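Local structure of sialidase domain-containing protein (Dyadobacter fermentans, 5HX0) at residues A[331-337]-A[382-386]; A[49-54]-A[391-396]. The protein is of unknown function but, with its BNR-type beta-propeller fold, probably acts on or binds glycans, as sialidase-like proteins do. All coordinates share one frame; numbering follows the deposited sequence.

How the contacts relate
Contacts 1 and 2 sit side by side on the same side of the chain's centre, their own centres about 13 Å apart. The chain visits them in the order 49-54, 331-337, 382-386, 391-396, so both halves of contact 1 fall between the halves of contact 2. Strands 378-385 and 393-401 are consecutive in the chain and neighbours in one four-stranded antiparallel sheet, probably hydrogen-bonded from Phe385 N to His393 O and from Ala395 N to Tyr383 O. Contact 2 adds the N-terminal strand 42-51 to the edge of this blade, closing the ring, whereas contact 1 packs the blade against the preceding one through strand 336-342.

Contact 1 of 2, residues A[331-337]-A[382-386]; sequences RHKPLGI and SYYFN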
loop_
_atom_site.group_PDB
_atom_site.type_symbol
_atom_site.label_atom_id
_atom_site.label_comp_id
_atom_site.label_asym_id
_atom_site.label_seq_id
_atom_site.Cartn_x
_atom_site.Cartn_y
_atom_site.Cartn_z
ATOM N N ARG A 331 -12.122 21.336 -18.812
ATOM C CA ARG A 331 -13.286 20.829 -18.091
ATOM C C ARG A 331 -14.493 21.715 -18.342
ATOM O O ARG A 331 -15.161 22.181 -17.428
ATOM C CB ARG A 331 -12.968 20.701 -16.603
ATOM C CG ARG A 331 -12.054 19.479 -16.299
ATOM C CD ARG A 331 -11.342 19.619 -14.953
ATOM N NE ARG A 331 -10.803 18.350 -14.465
ATOM C CZ ARG A 331 -10.334 18.143 -13.230
ATOM N NH1 ARG A 331 -9.893 16.936 -12.888
ATOM N NH2 ARG A 331 -10.296 19.131 -12.334
ATOM N N HIS A 332 -14.728 21.991 -19.624
ATOM C CA HIS A 332 -15.917 22.690 -20.106
ATOM C C HIS A 332 -16.392 21.954 -21.347
ATOM O O HIS A 332 -15.673 21.124 -21.898
ATOM C CB HIS A 332 -15.611 24.157 -20.414
ATOM C CG HIS A 332 -14.831 24.829 -19.332
ATOM N ND1 HIS A 332 -15.432 25.406 -18.236
ATOM C CD2 HIS A 332 -13.497 24.956 -19.142
ATOM C CE1 HIS A 332 -14.503 25.898 -17.435
ATOM N NE2 HIS A 332 -13.318 25.630 -17.958
ATOM N N LYS A 333 -17.614 22.239 -21.791
ATOM C CA LYS A 333 -18.101 21.617 -23.027
ATOM C C LYS A 333 -17.334 22.139 -24.230
ATOM O O LYS A 333 -17.138 23.343 -24.373
ATOM C CB LYS A 333 -19.606 21.871 -23.230
ATOM C CG LYS A 333 -20.494 21.414 -22.079
ATOM C CD LYS A 333 -20.119 20.016 -21.571
ATOM C CE LYS A 333 -21.168 18.950 -21.926
ATOM N NZ LYS A 333 -20.705 17.554 -21.577
ATOM N N PRO A 334 -16.884 21.238 -25.101
ATOM C CA PRO A 334 -16.914 19.779 -24.985
ATOM C C PRO A 334 -15.724 19.279 -24.162
ATOM O O PRO A 334 -14.590 19.687 -24.440
ATOM C CB PRO A 334 -16.814 19.316 -26.435
ATOM C CG PRO A 334 -16.018 20.377 -27.100
ATOM C CD PRO A 334 -16.242 21.674 -26.350
ATOM N N LEU A 335 -15.984 18.417 -23.188
ATOM C CA LEU A 335 -14.971 18.033 -22.203
ATOM C C LEU A 335 -13.796 17.314 -22.845
ATOM O O LEU A 335 -13.987 16.384 -23.627
ATOM C CB LEU A 335 -15.595 17.120 -21.162
ATOM C CG LEU A 335 -16.734 17.704 -20.338
ATOM C CD1 LEU A 335 -17.449 16.581 -19.611
ATOM C CD2 LEU A 335 -16.158 18.702 -19.349
ATOM N N GLY A 336 -12.576 17.719 -22.484
ATOM C CA GLY A 336 -11.411 16.975 -22.945
ATOM C C GLY A 336 -10.064 17.593 -22.620
ATOM O O GLY A 336 -9.838 18.083 -21.504
ATOM N N ILE A 337 -9.166 17.579 -23.606
ATOM C CA ILE A 337 -7.747 17.870 -23.422
ATOM C C ILE A 337 -7.333 18.801 -24.540
ATOM O O ILE A 337 -7.675 18.552 -25.698
ATOM C CB ILE A 337 -6.867 16.598 -23.476
ATOM C CG1 ILE A 337 -7.410 15.451 -22.593
ATOM C CG2 ILE A 337 -5.378 16.941 -23.198
ATOM C CD1 ILE A 337 -7.392 15.699 -21.074
ATOM N N SER A 382 0.028 12.329 -22.265
ATOM C CA SER A 382 -0.808 11.484 -21.432
ATOM C C SER A 382 -1.757 12.337 -20.593
ATOM O O SER A 382 -1.554 13.537 -20.405
ATOM C CB SER A 382 0.055 10.606 -20.505
ATOM O OG SER A 382 0.580 11.387 -19.431
ATOM N N TYR A 383 -2.812 11.699 -20.090
ATOM C CA TYR A 383 -3.821 12.346 -19.253
ATOM C C TYR A 383 -4.671 11.232 -18.668
ATOM O O TYR A 383 -4.511 10.066 -19.032
ATOM C CB TYR A 383 -4.682 13.358 -20.037
ATOM C CG TYR A 383 -5.072 12.890 -21.423
ATOM C CD1 TYR A 383 -6.197 12.083 -21.621
ATOM C CD2 TYR A 383 -4.300 13.237 -22.538
ATOM C CE1 TYR A 383 -6.548 11.646 -22.898
ATOM C CE2 TYR A 383 -4.657 12.809 -23.819
ATOM C CZ TYR A 383 -5.770 12.006 -23.981
ATOM O OH TYR A 383 -6.110 11.579 -25.240
ATOM N N TYR A 384 -5.550 11.577 -17.724
ATOM C CA TYR A 384 -6.570 10.607 -17.368
ATOM C C TYR A 384 -7.896 11.070 -17.949
ATOM O O TYR A 384 -8.060 12.232 -18.359
ATOM C CB TYR A 384 -6.652 10.332 -15.845
ATOM C CG TYR A 384 -7.468 11.308 -15.005
ATOM C CD1 TYR A 384 -6.978 12.575 -14.712
ATOM C CD2 TYR A 384 -8.710 10.933 -14.458
ATOM C CE1 TYR A 384 -7.712 13.481 -13.912
ATOM C CE2 TYR A 384 -9.460 11.839 -13.660
ATOM C CZ TYR A 384 -8.939 13.112 -13.392
ATOM O OH TYR A 384 -9.651 14.025 -12.612
ATOM N N PHE A 385 -8.815 10.119 -18.080
ATOM C CA PHE A 385 -9.947 10.354 -18.964
ATOM C C PHE A 385 -11.116 9.479 -18.546
ATOM O O PHE A 385 -10.964 8.516 -17.789
ATOM C CB PHE A 385 -9.582 10.076 -20.432
ATOM C CG PHE A 385 -10.319 10.955 -21.399
ATOM C CD1 PHE A 385 -10.000 12.299 -21.492
ATOM C CD2 PHE A 385 -11.333 10.437 -22.207
ATOM C CE1 PHE A 385 -10.673 13.138 -22.381
ATOM C CE2 PHE A 385 -12.022 11.248 -23.086
ATOM C CZ PHE A 385 -11.703 12.607 -23.178
ATOM N N ASN A 386 -12.296 9.845 -19.039
ATOM C CA ASN A 386 -13.472 8.993 -18.965
ATOM C C ASN A 386 -14.360 9.358 -20.146
ATOM O O ASN A 386 -14.434 10.529 -20.538
ATOM C CB ASN A 386 -14.277 9.135 -17.664
ATOM C CG ASN A 386 -15.058 10.437 -17.602
ATOM O OD1 ASN A 386 -16.214 10.501 -18.028
ATOM N ND2 ASN A 386 -14.413 11.503 -17.096
#
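Gly336 and Ile337 pass Phe385 and Tyr383 with their CA atoms too far apart for backbone pairing, 7.9 Å from Gly336 to Phe385 and 8.0 Å from Ile337 to Tyr383, since the two strands belong to neighbouring blades. Side chains therefore fill the gap. The main one is Ile337, whose CG1 sits over the centre of the Tyr383 ring, 3.6 Å from its centroid and only 9° off the normal, a CH-pi contact. Tyr383 holds CG between its backbone N and carbonyl carbon (chi1 41°), which turns the ring broadside to the isoleucine; CD1 of Ile337 also rests 3.7 Å from Tyr383 CG. The far end of that ring is anchored, since its hydroxyl bonds to Ser397 and Arg358. Phe385 fills in next to it: CE1 comes 4.0 Å from Ile337 CG1, and the ring presents its edge to Gly336 CA at 3.9 Å. Polar groups meet apart from this apolar patch. Arg331 reaches out with an extended chain and puts NH1 2.9 Å from Tyr384 OH, the guanidinium standing nearly perpendicular to the ring (86° between planes). Both groups are hydrogen-bonded outside the two segments, Arg331 NE to Leu366 O and Tyr384 OH to Asp365 OD1. Pro369 of strand 367-375 touches both Ile337 and Tyr383. This is the face-to-face packing of adjacent blades in a beta-propeller, here buried and largely apolar.

Contact 2 of 2, residues A[49-54]-A[391-396]; sequences VIYRNE and PQHIAG
Tyr51 and Ile394 form a hydrogen-bonded antiparallel pair at the seam of the propeller, where the N-terminal strand joins the C-terminal one in a single blade, the closure often called molecular velcro. Two residues before Tyr51, Val49 pairs with Ala395, only one residue on from Ile394, so the register slips by one and a classic beta bulge results: Ile50 N (2.8 Å) and Tyr51 N (3.2 Å) both donate to Ile394 O from the same face of its plane. Ile394 N returns a bond to Tyr51 O at 2.9 Å. At this tight end Ile50 lays CB 3.8 Å from Ile394 CG2 and leans CD1 against the Ala395 carbonyl, while Leu73 of the next blade touches both isoleucines. After Tyr51 the regular pairing ends, though the backbones stay close, and on the solvent side the exposed Arg52 and Glu54 lie over the buried Pro391 and His393. Arg52, its CB against His393 CB, is extended as far as NE, where the last torsion (chi4 -78°) turns the guanidinium aside. Pro391 CG lies over one face of the group, toward its rim, and NH2 is salt-bridged, near that plane, to the anti lone pair of Glu54 OE2. A water joins the backbones, accepting from Asn53 N and lying 2.7 Å from Gln392 O. His393 ND1 donates in its ring plane to Pro391 O, 3.0 Å away and almost straight at 174°.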
loop_
_atom_site.group_PDB
_atom_site.type_symbol
_atom_site.label_atom_id
_atom_site.label_comp_id
_atom_site.label_asym_id
_atom_site.label_seq_id
_atom_site.Cartn_x
_atom_site.Cartn_y
_atom_site.Cartn_z
ATOM N N VAL A 49 -5.068 4.013 -25.168
ATOM C CA VAL A 49 -5.454 3.709 -23.795
ATOM C C VAL A 49 -4.228 3.126 -23.103
ATOM O O VAL A 49 -3.607 2.187 -23.609
ATOM C CB VAL A 49 -6.652 2.746 -23.735
ATOM C CG1 VAL A 49 -6.908 2.331 -22.285
ATOM C CG2 VAL A 49 -7.908 3.439 -24.293
ATOM N N ILE A 50 -3.843 3.722 -21.981
ATOM C CA ILE A 50 -2.607 3.379 -21.303
ATOM C C ILE A 50 -2.852 2.423 -20.142
ATOM O O ILE A 50 -2.118 1.454 -19.966
ATOM C CB ILE A 50 -1.890 4.671 -20.842
ATOM C CG1 ILE A 50 -1.420 5.456 -22.074
ATOM C CG2 ILE A 50 -0.714 4.360 -19.864
ATOM C CD1 ILE A 50 -0.668 6.739 -21.758
ATOM N N TYR A 51 -3.900 2.657 -19.356
ATOM C CA TYR A 51 -4.276 1.721 -18.299
ATOM C C TYR A 51 -5.741 1.923 -17.979
ATOM O O TYR A 51 -6.168 3.058 -17.724
ATOM C CB TYR A 51 -3.449 1.897 -17.017
ATOM C CG TYR A 51 -3.964 0.995 -15.924
ATOM C CD1 TYR A 51 -3.684 -0.366 -15.936
ATOM C CD2 TYR A 51 -4.815 1.483 -14.927
ATOM C CE1 TYR A 51 -4.198 -1.205 -14.957
ATOM C CE2 TYR A 51 -5.323 0.652 -13.942
ATOM C CZ TYR A 51 -5.010 -0.687 -13.959
ATOM O OH TYR A 51 -5.521 -1.512 -12.976
ATOM N N ARG A 52 -6.500 0.824 -17.990
ATOM C CA ARG A 52 -7.938 0.870 -17.764
ATOM C C ARG A 52 -8.376 -0.398 -17.054
ATOM O O ARG A 52 -8.098 -1.503 -17.528
ATOM C CB ARG A 52 -8.703 1.007 -19.094
ATOM C CG ARG A 52 -10.224 1.039 -18.911
ATOM C CD ARG A 52 -10.964 0.930 -20.261
ATOM N NE ARG A 52 -12.429 0.985 -20.134
ATOM C CZ ARG A 52 -13.211 -0.022 -19.744
ATOM N NH1 ARG A 52 -12.695 -1.189 -19.399
ATOM N NH2 ARG A 52 -14.527 0.145 -19.694
ATOM N N ASN A 53 -9.104 -0.238 -15.956
ATOM C CA ASN A 53 -9.644 -1.379 -15.224
ATOM C C ASN A 53 -10.876 -0.885 -14.476
ATOM O O ASN A 53 -10.770 0.008 -13.632
ATOM C CB ASN A 53 -8.597 -1.963 -14.262
ATOM C CG ASN A 53 -9.112 -3.194 -13.517
ATOM O OD1 ASN A 53 -10.284 -3.252 -13.152
ATOM N ND2 ASN A 53 -8.232 -4.183 -13.290
ATOM N N GLU A 54 -12.040 -1.465 -14.783
ATOM C CA GLU A 54 -13.301 -0.973 -14.232
ATOM C C GLU A 54 -13.371 -1.034 -12.711
ATOM O O GLU A 54 -14.205 -0.342 -12.120
ATOM C CB GLU A 54 -14.476 -1.760 -14.825
ATOM C CG GLU A 54 -14.771 -1.386 -16.240
ATOM C CD GLU A 54 -15.821 -2.292 -16.859
ATOM O OE1 GLU A 54 -16.387 -3.137 -16.126
ATOM O OE2 GLU A 54 -16.054 -2.167 -18.079
ATOM N N PRO A 391 -15.043 4.058 -16.771
ATOM C CA PRO A 391 -14.209 4.372 -15.600
ATOM C C PRO A 391 -13.150 5.439 -15.878
ATOM O O PRO A 391 -12.802 5.743 -17.023
ATOM C CB PRO A 391 -13.527 3.036 -15.312
ATOM C CG PRO A 391 -13.377 2.414 -16.702
ATOM C CD PRO A 391 -14.615 2.829 -17.464
ATOM N N GLN A 392 -12.615 5.997 -14.792
ATOM C CA GLN A 392 -11.445 6.863 -14.897
ATOM C C GLN A 392 -10.220 6.010 -15.239
ATOM O O GLN A 392 -9.866 5.088 -14.495
ATOM C CB GLN A 392 -11.227 7.621 -13.586
ATOM C CG GLN A 392 -11.966 8.948 -13.500
ATOM C CD GLN A 392 -13.480 8.791 -13.533
ATOM O OE1 GLN A 392 -14.024 7.823 -13.010
ATOM N NE2 GLN A 392 -14.169 9.747 -14.158
ATOM N N HIS A 393 -9.588 6.299 -16.374
ATOM C CA HIS A 393 -8.462 5.511 -16.864
ATOM C C HIS A 393 -7.370 6.455 -17.366
ATOM O O HIS A 393 -7.600 7.653 -17.588
ATOM C CB HIS A 393 -8.920 4.535 -17.976
ATOM C CG HIS A 393 -9.482 5.207 -19.197
ATOM N ND1 HIS A 393 -10.775 5.688 -19.263
ATOM C CD2 HIS A 393 -8.923 5.474 -20.401
ATOM C CE1 HIS A 393 -10.985 6.225 -20.454
ATOM N NE2 HIS A 393 -9.869 6.125 -21.158
ATOM N N ILE A 394 -6.169 5.912 -17.558
ATOM C CA ILE A 394 -5.079 6.665 -18.182
ATOM C C ILE A 394 -5.159 6.489 -19.698
ATOM O O ILE A 394 -5.313 5.375 -20.203
ATOM C CB ILE A 394 -3.708 6.203 -17.653
ATOM C CG1 ILE A 394 -3.749 6.022 -16.108
ATOM C CG2 ILE A 394 -2.598 7.188 -18.115
ATOM C CD1 ILE A 394 -4.173 7.299 -15.337
ATOM N N ALA A 395 -4.999 7.586 -20.428
ATOM C CA ALA A 395 -5.048 7.575 -21.880
ATOM C C ALA A 395 -3.980 8.536 -22.396
ATOM O O ALA A 395 -3.284 9.204 -21.622
ATOM C CB ALA A 395 -6.439 7.971 -22.379
ATOM N N GLY A 396 -3.862 8.622 -23.710
ATOM C CA GLY A 396 -2.913 9.551 -24.282
ATOM C C GLY A 396 -3.243 9.835 -25.728
ATOM O O GLY A 396 -4.015 9.117 -26.376
HETATM O O HOH W 1 -9.518 2.463 -14.734
#